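Local coordinates for protein LEOA (Escherichia coli, PDB 4AUR) that probably binds and hydrolyses GTP as a bacterial dynamin-like protein of enterotoxigenic Escherichia coli, with a GTPase head and a long helical stalk, at residues 314-322 against 525-536; 460-469 against 495-506. All coordinates share one frame; numbering follows the deposited sequence.

Contact 1: 314-322 against 525-536; sequences IKQSRIEVK and FAFFAPQIQQME
The side chain of Arg318 sits as a knob among Phe525, Ile532, Gln533 and Glu536, where helices 521-528 and 530-544 meet. Its NH2 forms a salt bridge with Glu536, 2.8 Å from OE2, and hydrogen-bonds to OE1 of the same carboxylate at 2.9 Å. Glu536 OE1 lies close to the guanidinium plane, but the nitrogen meets that oxygen from above the carboxylate plane, the two planes being turned 55° apart. Ile532 CG2 covers one face of the guanidinium, 3.9 Å from Arg318 NH1. Arg318 CB, CG and CD run by Phe525 CZ, CB at 3.8 Å, and bends at chi2 and chi3 then turn the guanidinium to Glu536. The backbone O of Arg318 lies in the plane of the Phe525 ring, at its edge; ring and guanidinium stand perpendicular. Val321 CG1 comes obliquely against Phe525 CE1 at 3.6 Å. Within the elongated bundle of the dynamin-like helical domain, segments 314-322 and 530-536 run nearly antiparallel (166°), their axes 10.9 Å apart at closest approach. Ile314 CG2 and Ile532 CG2 are 4.0 Å apart, the two side chains lying side by side and pointing opposite ways. With CG1 anti to the carbonyl carbon (chi1 -71°), Ile314 brings CD1 over the backbone of Glu536, 3.8 Å from its CA. Farther out, Ala529 breaks the helical run between Phe525 and Ile532, and helix 368-408 packs beside the pair, Leu392 touching both Ser317 and Met535.

Contact 2: 460-469 against 495-506; sequences TKLAGSIAKW and ELKEVKASLAKI
Glu495 meets Lys468 and Trp469 together. Its OE2 accepts a hydrogen bond from Lys468 NZ at 2.9 Å, part of a salt bridge, the nitrogen lying nearly in line with the C-O bond. Glu495 OE2 also sits at the edge of the indole, in its plane, where Trp469 NE1 gives it a nearly straight but weak bond (168°, 3.5 Å). With CG anti to the backbone N (chi1 -165°), Glu495 sets that carbon by Trp469 NE1, and a bend at chi2 (87°) turns the carboxylate to Lys468 NZ and the indole N-H. Lys468 NZ has a second partner in the hydroxyl of Tyr487. One turn on, Glu498 OE2 and Ser465 OG are 3.6 Å apart, a polar contact only. Both methyls of Val499 meet Ile466, CG1 lying 3.7 Å from Ile466 CG2, and Val499 CG2 also reaches Trp469 CD1. Ser502 receives the far end of Ile466, whose CD1 approaches both CB and OG, while Leu462 CD2 lies 4.0 Å from Ser502 OG. Ile506 ends the row, its CD1 4.1 Å from Thr460 CG2. This near-surface contact lays an extended run, 460-463, and the short, weakly bonded helical turn around 464-467 along helix 489-518. That helix also packs against helix 275-343 through Leu503 on Leu343, while Leu462 and Leu503 both touch helix 351-359 and the backbone of Thr460 bonds to that of Val366.

From the N terminus the chain passes the GTPase head and runs out along helix 275-343, which supplies 314-322. Helices 351-359, 368-408 and 430-447 follow before the segment 460-469. Contact 2 closes first, when helix 489-518 brings 495-506 back against that segment. The next helix, 521-528, and the start of helix 530-544 then close contact 1, a much longer loop in which contact 2 is nested. The centres lie 41 Å apart and the nearest atoms about 18 Å apart. Contact 2 ties 460-469 to the far part of the helical stalk, whereas contact 1 joins the outgoing and returning helices nearer the head.

Contact 1: 314-322 against 525-536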
loop_
_atom_site.group_PDB
_atom_site.type_symbol
_atom_site.label_atom_id
_atom_site.label_comp_id
_atom_site.label_asym_id
_atom_site.label_seq_id
_atom_site.Cartn_x
_atom_site.Cartn_y
_atom_site.Cartn_z
ATOM N N ILE A 314 4.392 29.894 4.546
ATOM C CA ILE A 314 4.507 31.177 3.911
ATOM C C ILE A 314 3.632 32.208 4.596
ATOM O O ILE A 314 4.033 33.305 4.770
ATOM C CB ILE A 314 4.175 31.026 2.425
ATOM C CG1 ILE A 314 5.320 30.279 1.767
ATOM C CG2 ILE A 314 3.965 32.376 1.746
ATOM C CD1 ILE A 314 4.999 29.855 0.368
ATOM N N LYS A 315 2.448 31.822 5.009
ATOM C CA LYS A 315 1.534 32.696 5.705
ATOM C C LYS A 315 2.130 33.146 7.010
ATOM O O LYS A 315 2.129 34.341 7.328
ATOM C CB LYS A 315 0.232 31.957 5.972
ATOM C CG LYS A 315 -0.951 32.867 6.235
ATOM C CD LYS A 315 -2.045 32.119 6.981
ATOM C CE LYS A 315 -3.255 33.010 7.235
ATOM N NZ LYS A 315 -4.379 32.251 7.875
ATOM N N GLN A 316 2.651 32.184 7.765
ATOM C CA GLN A 316 3.180 32.453 9.086
ATOM C C GLN A 316 4.426 33.292 8.968
ATOM O O GLN A 316 4.594 34.264 9.682
ATOM C CB GLN A 316 3.491 31.159 9.821
ATOM C CG GLN A 316 2.261 30.296 10.076
ATOM C CD GLN A 316 1.258 30.960 10.992
ATOM O OE1 GLN A 316 1.636 31.557 12.008
ATOM N NE2 GLN A 316 -0.029 30.861 10.644
ATOM N N SER A 317 5.300 32.895 8.066
ATOM C CA SER A 317 6.404 33.709 7.649
ATOM C C SER A 317 5.983 35.148 7.402
ATOM O O SER A 317 6.486 36.078 8.050
ATOM C CB SER A 317 6.992 33.125 6.378
ATOM O OG SER A 317 7.673 31.929 6.691
ATOM N N ARG A 318 5.041 35.348 6.496
ATOM C CA ARG A 318 4.655 36.699 6.193
ATOM C C ARG A 318 4.160 37.416 7.425
ATOM O O ARG A 318 4.489 38.559 7.629
ATOM C CB ARG A 318 3.606 36.740 5.098
ATOM C CG ARG A 318 4.109 36.197 3.771
ATOM C CD ARG A 318 3.449 36.871 2.599
ATOM N NE ARG A 318 2.976 35.895 1.619
ATOM C CZ ARG A 318 3.409 35.787 0.370
ATOM N NH1 ARG A 318 4.367 36.560 -0.111
ATOM N NH2 ARG A 318 2.869 34.883 -0.402
ATOM N N ILE A 319 3.356 36.744 8.242
ATOM C CA ILE A 319 2.815 37.334 9.470
ATOM C C ILE A 319 3.938 37.746 10.412
ATOM O O ILE A 319 3.846 38.753 11.091
ATOM C CB ILE A 319 1.904 36.335 10.180
ATOM C CG1 ILE A 319 0.529 36.379 9.558
ATOM C CG2 ILE A 319 1.797 36.608 11.682
ATOM C CD1 ILE A 319 -0.347 35.224 9.986
ATOM N N GLU A 320 5.001 36.956 10.451
ATOM C CA GLU A 320 6.102 37.252 11.319
ATOM C C GLU A 320 6.899 38.474 10.848
ATOM O O GLU A 320 7.196 39.366 11.629
ATOM C CB GLU A 320 7.014 36.046 11.458
ATOM C CG GLU A 320 7.849 36.154 12.707
ATOM C CD GLU A 320 8.733 34.960 12.936
ATOM O OE1 GLU A 320 8.408 33.870 12.386
ATOM O OE2 GLU A 320 9.738 35.136 13.679
ATOM N N VAL A 321 7.239 38.518 9.575
ATOM C CA VAL A 321 7.933 39.648 9.030
ATOM C C VAL A 321 7.137 40.924 9.224
ATOM O O VAL A 321 7.706 41.947 9.587
ATOM C CB VAL A 321 8.225 39.417 7.554
ATOM C CG1 VAL A 321 8.596 40.719 6.826
ATOM C CG2 VAL A 321 9.328 38.369 7.442
ATOM N N LYS A 322 5.837 40.879 8.996
ATOM C CA LYS A 322 5.034 42.047 9.238
ATOM C C LYS A 322 5.191 42.519 10.681
ATOM O O LYS A 322 5.286 43.711 10.934
ATOM C CB LYS A 322 3.574 41.761 8.925
ATOM C CG LYS A 322 3.247 41.850 7.442
ATOM C CD LYS A 322 2.059 40.989 7.064
ATOM C CE LYS A 322 1.475 41.470 5.747
ATOM N NZ LYS A 322 0.735 40.420 4.989
ATOM N N PHE A 525 8.244 43.776 1.718
ATOM C CA PHE A 525 8.668 42.452 1.277
ATOM C C PHE A 525 9.724 42.460 0.195
ATOM O O PHE A 525 10.656 41.685 0.291
ATOM C CB PHE A 525 7.475 41.598 0.902
ATOM C CG PHE A 525 6.823 40.998 2.082
ATOM C CD1 PHE A 525 7.481 40.023 2.799
ATOM C CD2 PHE A 525 5.588 41.422 2.502
ATOM C CE1 PHE A 525 6.898 39.460 3.909
ATOM C CE2 PHE A 525 5.001 40.867 3.605
ATOM C CZ PHE A 525 5.654 39.885 4.314
ATOM N N ALA A 526 9.616 43.343 -0.790
ATOM C CA ALA A 526 10.557 43.308 -1.925
ATOM C C ALA A 526 11.989 43.673 -1.553
ATOM O O ALA A 526 12.910 43.343 -2.276
ATOM C CB ALA A 526 10.085 44.223 -3.048
ATOM N N PHE A 527 12.153 44.368 -0.434
ATOM C CA PHE A 527 13.431 44.884 0.006
ATOM C C PHE A 527 14.080 44.009 1.077
ATOM O O PHE A 527 15.293 43.765 1.038
ATOM C CB PHE A 527 13.229 46.301 0.545
ATOM C CG PHE A 527 14.479 47.118 0.590
ATOM C CD1 PHE A 527 14.895 47.834 -0.529
ATOM C CD2 PHE A 527 15.248 47.184 1.759
ATOM C CE1 PHE A 527 16.060 48.587 -0.496
ATOM C CE2 PHE A 527 16.415 47.943 1.803
ATOM C CZ PHE A 527 16.820 48.644 0.672
ATOM N N PHE A 528 13.277 43.540 2.030
ATOM C CA PHE A 528 13.785 42.778 3.164
ATOM C C PHE A 528 13.569 41.272 3.095
ATOM O O PHE A 528 14.108 40.547 3.930
ATOM C CB PHE A 528 13.142 43.283 4.442
ATOM C CG PHE A 528 13.354 44.756 4.692
ATOM C CD1 PHE A 528 14.486 45.195 5.361
ATOM C CD2 PHE A 528 12.436 45.693 4.258
ATOM C CE1 PHE A 528 14.703 46.536 5.589
ATOM C CE2 PHE A 528 12.640 47.037 4.486
ATOM C CZ PHE A 528 13.782 47.462 5.152
ATOM N N ALA A 529 12.776 40.792 2.138
ATOM C CA ALA A 529 12.383 39.375 2.110
ATOM C C ALA A 529 11.765 38.911 0.784
ATOM O O ALA A 529 10.710 38.292 0.783
ATOM C CB ALA A 529 11.411 39.128 3.244
ATOM N N PRO A 530 12.419 39.215 -0.348
ATOM C CA PRO A 530 11.908 38.827 -1.649
ATOM C C PRO A 530 11.807 37.324 -1.886
ATOM O O PRO A 530 10.919 36.879 -2.656
ATOM C CB PRO A 530 12.910 39.442 -2.629
ATOM C CG PRO A 530 14.126 39.745 -1.829
ATOM C CD PRO A 530 13.594 40.092 -0.477
ATOM N N GLN A 531 12.685 36.540 -1.252
ATOM C CA GLN A 531 12.632 35.095 -1.473
ATOM C C GLN A 531 11.349 34.409 -1.007
ATOM O O GLN A 531 11.044 33.306 -1.451
ATOM C CB GLN A 531 13.849 34.376 -0.904
ATOM C CG GLN A 531 14.127 34.642 0.551
ATOM C CD GLN A 531 15.196 35.687 0.733
ATOM O OE1 GLN A 531 16.271 35.606 0.107
ATOM N NE2 GLN A 531 14.913 36.684 1.580
ATOM N N ILE A 532 10.588 35.035 -0.116
ATOM C CA ILE A 532 9.308 34.457 0.283
ATOM C C ILE A 532 8.389 34.421 -0.929
ATOM O O ILE A 532 7.774 33.400 -1.180
ATOM C CB ILE A 532 8.637 35.188 1.447
ATOM C CG1 ILE A 532 9.451 34.999 2.728
ATOM C CG2 ILE A 532 7.244 34.622 1.688
ATOM C CD1 ILE A 532 9.201 36.054 3.786
ATOM N N GLN A 533 8.291 35.512 -1.691
ATOM C CA GLN A 533 7.433 35.481 -2.868
ATOM C C GLN A 533 8.012 34.484 -3.889
ATOM O O GLN A 533 7.286 33.681 -4.502
ATOM C CB GLN A 533 7.272 36.869 -3.468
ATOM C CG GLN A 533 6.564 36.893 -4.822
ATOM C CD GLN A 533 6.130 38.296 -5.224
ATOM O OE1 GLN A 533 6.608 38.852 -6.216
ATOM N NE2 GLN A 533 5.229 38.880 -4.449
ATOM N N GLN A 534 9.327 34.517 -4.036
ATOM C CA GLN A 534 9.984 33.648 -4.982
ATOM C C GLN A 534 9.724 32.176 -4.669
ATOM O O GLN A 534 9.363 31.428 -5.554
ATOM C CB GLN A 534 11.475 33.988 -5.068
ATOM C CG GLN A 534 11.719 35.291 -5.814
ATOM C CD GLN A 534 13.097 35.897 -5.585
ATOM O OE1 GLN A 534 13.969 35.313 -4.914
ATOM N NE2 GLN A 534 13.304 37.102 -6.158
HETATM N N MSE A 535 9.861 31.775 -3.413
HETATM C CA MSE A 535 9.534 30.417 -3.000
HETATM C C MSE A 535 8.073 30.098 -3.176
HETATM O O MSE A 535 7.719 28.968 -3.387
HETATM C CB MSE A 535 9.835 30.205 -1.529
HETATM C CG MSE A 535 11.330 30.225 -1.259
HETATM SE SE MSE A 535 11.820 29.910 0.636
HETATM C CE MSE A 535 12.671 31.649 0.997
ATOM N N GLU A 536 7.198 31.071 -3.046
ATOM C CA GLU A 536 5.787 30.815 -3.206
ATOM C C GLU A 536 5.492 30.416 -4.655
ATOM O O GLU A 536 4.737 29.473 -4.912
ATOM C CB GLU A 536 4.974 32.040 -2.811
ATOM C CG GLU A 536 3.572 32.046 -3.379
ATOM C CD GLU A 536 2.719 33.140 -2.798
ATOM O OE1 GLU A 536 2.890 34.306 -3.223
ATOM O OE2 GLU A 536 1.873 32.811 -1.922
#

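Contact 2: 460-469 against 495-506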
loop_
_atom_site.group_PDB
_atom_site.type_symbol
_atom_site.label_atom_id
_atom_site.label_comp_id
_atom_site.label_asym_id
_atom_site.label_seq_id
_atom_site.Cartn_x
_atom_site.Cartn_y
_atom_site.Cartn_z
ATOM N N THR A 460 25.591 65.377 4.980
ATOM C CA THR A 460 25.008 66.654 4.598
ATOM C C THR A 460 25.870 67.824 5.063
ATOM O O THR A 460 26.084 67.990 6.258
ATOM C CB THR A 460 23.611 66.788 5.218
ATOM O OG1 THR A 460 22.809 65.688 4.772
ATOM C CG2 THR A 460 22.958 68.119 4.841
ATOM N N LYS A 461 26.367 68.619 4.112
ATOM C CA LYS A 461 27.166 69.808 4.421
ATOM C C LYS A 461 26.277 70.833 5.072
ATOM O O LYS A 461 25.121 70.971 4.690
ATOM C CB LYS A 461 27.764 70.419 3.162
ATOM C CG LYS A 461 29.064 69.772 2.725
ATOM C CD LYS A 461 29.341 70.014 1.247
ATOM C CE LYS A 461 30.356 69.019 0.694
ATOM N NZ LYS A 461 30.224 68.839 -0.782
ATOM N N LEU A 462 26.810 71.543 6.058
ATOM C CA LEU A 462 26.053 72.584 6.735
ATOM C C LEU A 462 26.176 73.877 5.964
ATOM O O LEU A 462 27.219 74.159 5.370
ATOM C CB LEU A 462 26.562 72.802 8.161
ATOM C CG LEU A 462 25.714 72.217 9.282
ATOM C CD1 LEU A 462 26.196 72.770 10.609
ATOM C CD2 LEU A 462 24.226 72.500 9.099
ATOM N N ALA A 463 25.116 74.673 5.986
ATOM C CA ALA A 463 25.155 75.979 5.348
ATOM C C ALA A 463 26.233 76.828 6.018
ATOM O O ALA A 463 26.446 76.713 7.230
ATOM C CB ALA A 463 23.801 76.659 5.452
ATOM N N GLY A 464 26.927 77.657 5.235
ATOM C CA GLY A 464 27.917 78.588 5.795
ATOM C C GLY A 464 27.342 79.398 6.956
ATOM O O GLY A 464 27.984 79.550 8.001
ATOM N N SER A 465 26.120 79.898 6.762
ATOM C CA SER A 465 25.376 80.652 7.781
ATOM C C SER A 465 25.211 79.895 9.093
ATOM O O SER A 465 25.211 80.502 10.159
ATOM C CB SER A 465 23.982 81.029 7.240
ATOM O OG SER A 465 23.141 81.562 8.255
ATOM N N ILE A 466 25.057 78.576 9.004
ATOM C CA ILE A 466 24.832 77.722 10.175
ATOM C C ILE A 466 26.139 77.082 10.684
ATOM O O ILE A 466 26.228 76.645 11.832
ATOM C CB ILE A 466 23.745 76.672 9.851
ATOM C CG1 ILE A 466 22.437 77.399 9.480
ATOM C CG2 ILE A 466 23.509 75.737 11.029
ATOM C CD1 ILE A 466 21.416 76.560 8.741
ATOM N N ALA A 467 27.166 77.070 9.842
ATOM C CA ALA A 467 28.471 76.555 10.232
ATOM C C ALA A 467 29.173 77.399 11.306
ATOM O O ALA A 467 30.055 76.898 12.007
ATOM C CB ALA A 467 29.363 76.441 9.005
ATOM N N LYS A 468 28.795 78.672 11.419
ATOM C CA LYS A 468 29.449 79.614 12.346
ATOM C C LYS A 468 28.987 79.469 13.795
ATOM O O LYS A 468 29.630 80.002 14.695
ATOM C CB LYS A 468 29.210 81.054 11.889
ATOM C CG LYS A 468 27.782 81.548 12.110
ATOM C CD LYS A 468 27.416 82.647 11.123
ATOM C CE LYS A 468 26.065 83.268 11.441
ATOM N NZ LYS A 468 25.525 84.018 10.271
ATOM N N TRP A 469 27.858 78.782 14.001
ATOM C CA TRP A 469 27.316 78.499 15.337
ATOM C C TRP A 469 27.751 77.148 15.887
ATOM O O TRP A 469 27.519 76.853 17.063
ATOM C CB TRP A 469 25.789 78.515 15.294
ATOM C CG TRP A 469 25.262 79.852 15.011
ATOM C CD1 TRP A 469 24.580 80.245 13.908
ATOM C CD2 TRP A 469 25.396 81.004 15.838
ATOM N NE1 TRP A 469 24.270 81.569 13.996
ATOM C CE2 TRP A 469 24.764 82.064 15.173
ATOM C CE3 TRP A 469 25.994 81.242 17.080
ATOM C CZ2 TRP A 469 24.715 83.353 15.706
ATOM C CZ3 TRP A 469 25.939 82.519 17.613
ATOM C CH2 TRP A 469 25.303 83.557 16.928
ATOM N N GLU A 495 17.972 83.720 14.445
ATOM C CA GLU A 495 19.095 82.959 13.918
ATOM C C GLU A 495 19.050 81.512 14.453
ATOM O O GLU A 495 19.301 80.553 13.711
ATOM C CB GLU A 495 20.397 83.662 14.285
ATOM C CG GLU A 495 21.606 83.196 13.509
ATOM C CD GLU A 495 21.839 83.904 12.191
ATOM O OE1 GLU A 495 20.964 84.666 11.735
ATOM O OE2 GLU A 495 22.924 83.687 11.612
ATOM N N LEU A 496 18.700 81.367 15.730
ATOM C CA LEU A 496 18.433 80.053 16.325
ATOM C C LEU A 496 17.326 79.282 15.587
ATOM O O LEU A 496 17.474 78.097 15.320
ATOM C CB LEU A 496 18.053 80.203 17.808
ATOM C CG LEU A 496 17.757 78.977 18.682
ATOM C CD1 LEU A 496 18.975 78.093 18.871
ATOM C CD2 LEU A 496 17.253 79.419 20.046
ATOM N N LYS A 497 16.227 79.951 15.256
ATOM C CA LYS A 497 15.093 79.270 14.629
ATOM C C LYS A 497 15.466 78.628 13.296
ATOM O O LYS A 497 15.054 77.509 13.012
ATOM C CB LYS A 497 13.926 80.237 14.410
ATOM C CG LYS A 497 12.589 79.570 14.106
ATOM C CD LYS A 497 12.144 78.598 15.200
ATOM C CE LYS A 497 12.189 79.218 16.596
ATOM N NZ LYS A 497 11.557 78.355 17.637
ATOM N N GLU A 498 16.242 79.329 12.483
ATOM C CA GLU A 498 16.582 78.816 11.167
ATOM C C GLU A 498 17.687 77.758 11.229
ATOM O O GLU A 498 17.920 77.043 10.261
ATOM C CB GLU A 498 16.924 79.960 10.188
ATOM C CG GLU A 498 18.192 80.761 10.476
ATOM C CD GLU A 498 18.454 81.859 9.432
ATOM O OE1 GLU A 498 17.479 82.515 8.992
ATOM O OE2 GLU A 498 19.638 82.072 9.055
ATOM N N VAL A 499 18.363 77.652 12.362
ATOM C CA VAL A 499 19.367 76.604 12.545
ATOM C C VAL A 499 18.681 75.317 12.980
ATOM O O VAL A 499 19.057 74.229 12.561
ATOM C CB VAL A 499 20.421 77.017 13.592
ATOM C CG1 VAL A 499 21.304 75.836 13.995
ATOM C CG2 VAL A 499 21.254 78.175 13.059
ATOM N N LYS A 500 17.676 75.448 13.832
ATOM C CA LYS A 500 16.867 74.314 14.222
ATOM C C LYS A 500 16.050 73.796 13.051
ATOM O O LYS A 500 15.942 72.609 12.829
ATOM C CB LYS A 500 15.979 74.688 15.384
ATOM C CG LYS A 500 16.787 74.912 16.642
ATOM C CD LYS A 500 15.894 75.409 17.743
ATOM C CE LYS A 500 16.426 75.053 19.115
ATOM N NZ LYS A 500 15.441 75.456 20.162
ATOM N N ALA A 501 15.497 74.694 12.270
ATOM C CA ALA A 501 14.843 74.283 11.054
ATOM C C ALA A 501 15.805 73.408 10.254
ATOM O O ALA A 501 15.407 72.395 9.660
ATOM C CB ALA A 501 14.439 75.509 10.260
ATOM N N SER A 502 17.082 73.798 10.278
ATOM C CA SER A 502 18.133 73.105 9.520
ATOM C C SER A 502 18.422 71.702 10.034
ATOM O O SER A 502 18.656 70.773 9.256
ATOM C CB SER A 502 19.418 73.920 9.525
ATOM O OG SER A 502 20.371 73.386 8.633
ATOM N N LEU A 503 18.392 71.538 11.340
ATOM C CA LEU A 503 18.745 70.253 11.897
ATOM C C LEU A 503 17.601 69.290 11.798
ATOM O O LEU A 503 17.808 68.130 11.521
ATOM C CB LEU A 503 19.210 70.396 13.344
ATOM C CG LEU A 503 20.536 71.147 13.510
ATOM C CD1 LEU A 503 20.864 71.263 14.991
ATOM C CD2 LEU A 503 21.665 70.475 12.745
ATOM N N ALA A 504 16.391 69.767 12.025
ATOM C CA ALA A 504 15.201 68.955 11.800
ATOM C C ALA A 504 15.179 68.330 10.409
ATOM O O ALA A 504 14.931 67.166 10.271
ATOM C CB ALA A 504 13.960 69.790 12.008
ATOM N N LYS A 505 15.459 69.112 9.379
ATOM C CA LYS A 505 15.366 68.605 8.022
ATOM C C LYS A 505 16.379 67.482 7.923
ATOM O O LYS A 505 16.102 66.432 7.365
ATOM C CB LYS A 505 15.657 69.709 6.981
ATOM C CG LYS A 505 14.640 69.817 5.838
ATOM C CD LYS A 505 13.422 70.680 6.229
ATOM C CE LYS A 505 12.133 70.367 5.439
ATOM N NZ LYS A 505 12.062 70.989 4.082
ATOM N N ILE A 506 17.553 67.701 8.502
ATOM C CA ILE A 506 18.590 66.667 8.548
ATOM C C ILE A 506 18.159 65.414 9.338
ATOM O O ILE A 506 18.410 64.294 8.926
ATOM C CB ILE A 506 19.889 67.240 9.142
ATOM C CG1 ILE A 506 20.500 68.232 8.132
ATOM C CG2 ILE A 506 20.861 66.118 9.485
ATOM C CD1 ILE A 506 21.706 69.027 8.604
#